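Local coordinates for protein geobacter metallireducens SMUG1 (Geobacter metallireducens, PDB 5H98) that belongs to the uracil DNA glycosylase superfamily and folds as a compact single chain with a parallel beta sheet flanked by helices, at residues E111-R116 / P214-P219. The protein carries 1 engineered substitution. Sequence-based numbering, arbitrary orientation.
Sequences EVSGRR and PSPASP
Pro214 packs against Ser113, and this is the tight, buried end of the contact. The CB-CG side of the proline ring meets CA, CB and O of Ser113, and Pro214 CB also comes near Arg116 CB. Pro214 CG sits 3.8 Å from Ser113 CB, and Pro214 CB is 3.7 Å from Ser113 O. Ser113 OG points back along its own helix, anti to the carbonyl carbon (chi1 -67°). There it hydrogen-bonds Arg109 O and lies close against Ser215 CA, at 3.2 Å. It is also near Ser215 N, but the angle is poor for a bond.

Arg116 makes the one hydrogen bond between the two segments. Its chain runs extended from CG to NE and carries NH1 to Pro214 O, 3.0 Å away. The bond is nearly straight, at 164° about the hydrogen. The oxygen meets the guanidinium at its edge, in plane, while the donor is tilted 31° from the carbonyl plane. NH2 bonds Asn222 OD1, so bonds from both NH1 and NH2 hold the group's rotation, and Asn222 ND2 in turn reaches Pro216 O.

The contact joins helix 109-125 to the loop between strand 207-211, an outermost strand of the parallel sheet, and helix 219-235. Both segments belong to the alpha/beta fold of the uracil DNA glycosylase superfamily, in which helices pack on this sheet. A type I beta turn from Ser215 to Ser218 shapes the loop. Ser215 OG accepts from Ala217 N at 3.2 Å, forming an ST turn.

The solvent side is formed by Val112 and Pro216, both partly exposed. CB and CG1 of Val112 lie against the CG-CD edge of the Pro216 ring, with Val112 CG1 3.7 Å from Pro216 CG. The same methyl covers one face of the Arg116 guanidinium, offset toward its rim.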
loop_
_atom_site.group_PDB
_atom_site.type_symbol
_atom_site.label_atom_id
_atom_site.label_comp_id
_atom_site.label_asym_id
_atom_site.label_seq_id
_atom_site.Cartn_x
_atom_site.Cartn_y
_atom_site.Cartn_z
ATOM N N GLU A 111 -7.451 -11.636 -0.927
ATOM C CA GLU A 111 -8.426 -11.853 0.138
ATOM C C GLU A 111 -7.721 -12.332 1.407
ATOM O O GLU A 111 -7.962 -11.816 2.510
ATOM C CB GLU A 111 -9.495 -12.855 -0.307
ATOM N N VAL A 112 -6.835 -13.314 1.232
ATOM C CA VAL A 112 -6.069 -13.889 2.333
ATOM C C VAL A 112 -5.102 -12.836 2.876
ATOM O O VAL A 112 -4.909 -12.730 4.091
ATOM C CB VAL A 112 -5.301 -15.168 1.894
ATOM C CG1 VAL A 112 -4.355 -15.646 2.988
ATOM C CG2 VAL A 112 -6.278 -16.283 1.524
ATOM N N SER A 113 -4.499 -12.061 1.971
ATOM C CA SER A 113 -3.511 -11.056 2.359
ATOM C C SER A 113 -4.148 -9.968 3.216
ATOM O O SER A 113 -3.599 -9.567 4.251
ATOM C CB SER A 113 -2.858 -10.431 1.120
ATOM O OG SER A 113 -2.058 -11.368 0.420
ATOM N N GLY A 114 -5.313 -9.497 2.779
ATOM C CA GLY A 114 -6.036 -8.473 3.508
ATOM C C GLY A 114 -6.517 -8.991 4.847
ATOM O O GLY A 114 -6.433 -8.294 5.868
ATOM N N ARG A 115 -7.030 -10.217 4.842
ATOM C CA ARG A 115 -7.561 -10.802 6.063
ATOM C C ARG A 115 -6.455 -10.959 7.104
ATOM O O ARG A 115 -6.669 -10.733 8.297
ATOM C CB ARG A 115 -8.219 -12.150 5.769
ATOM N N ARG A 116 -5.277 -11.352 6.636
ATOM C CA ARG A 116 -4.138 -11.577 7.503
ATOM C C ARG A 116 -3.631 -10.251 8.063
ATOM O O ARG A 116 -3.498 -10.095 9.276
ATOM C CB ARG A 116 -3.050 -12.305 6.724
ATOM C CG ARG A 116 -3.139 -13.811 6.876
ATOM C CD ARG A 116 -2.344 -14.544 5.815
ATOM N NE ARG A 116 -2.368 -15.983 6.045
ATOM C CZ ARG A 116 -1.571 -16.855 5.438
ATOM N NH1 ARG A 116 -0.675 -16.439 4.555
ATOM N NH2 ARG A 116 -1.668 -18.145 5.720
ATOM N N PRO A 214 2.008 -10.942 3.302
ATOM C CA PRO A 214 0.938 -11.776 3.871
ATOM C C PRO A 214 0.368 -12.844 2.931
ATOM O O PRO A 214 -0.367 -13.715 3.398
ATOM C CB PRO A 214 -0.144 -10.749 4.229
ATOM C CG PRO A 214 0.117 -9.592 3.331
ATOM C CD PRO A 214 1.603 -9.527 3.208
ATOM N N SER A 215 0.705 -12.781 1.646
ATOM C CA SER A 215 0.129 -13.689 0.659
ATOM C C SER A 215 0.426 -15.166 0.916
ATOM O O SER A 215 1.547 -15.539 1.265
ATOM C CB SER A 215 0.636 -13.307 -0.741
ATOM O OG SER A 215 0.334 -14.311 -1.687
ATOM N N PRO A 216 -0.603 -16.013 0.738
ATOM C CA PRO A 216 -0.529 -17.457 0.971
ATOM C C PRO A 216 0.336 -18.144 -0.078
ATOM O O PRO A 216 0.638 -19.326 0.053
ATOM C CB PRO A 216 -1.991 -17.904 0.879
ATOM C CG PRO A 216 -2.615 -16.919 -0.033
ATOM C CD PRO A 216 -1.912 -15.618 0.187
ATOM N N ALA A 217 0.733 -17.395 -1.104
ATOM C CA ALA A 217 1.564 -17.921 -2.182
ATOM C C ALA A 217 2.926 -18.347 -1.653
ATOM O O ALA A 217 3.609 -19.169 -2.258
ATOM C CB ALA A 217 1.724 -16.887 -3.279
ATOM N N SER A 218 3.305 -17.764 -0.520
ATOM C CA SER A 218 4.561 -18.075 0.143
ATOM C C SER A 218 4.337 -19.021 1.318
ATOM O O SER A 218 3.516 -18.752 2.190
ATOM C CB SER A 218 5.244 -16.795 0.623
ATOM N N PRO A 219 5.073 -20.141 1.339
ATOM C CA PRO A 219 5.019 -21.132 2.422
ATOM C C PRO A 219 5.420 -20.521 3.770
ATOM O O PRO A 219 4.795 -20.794 4.812
ATOM C CB PRO A 219 6.032 -22.193 1.975
ATOM C CG PRO A 219 6.116 -22.026 0.496
ATOM C CD PRO A 219 5.956 -20.573 0.244
#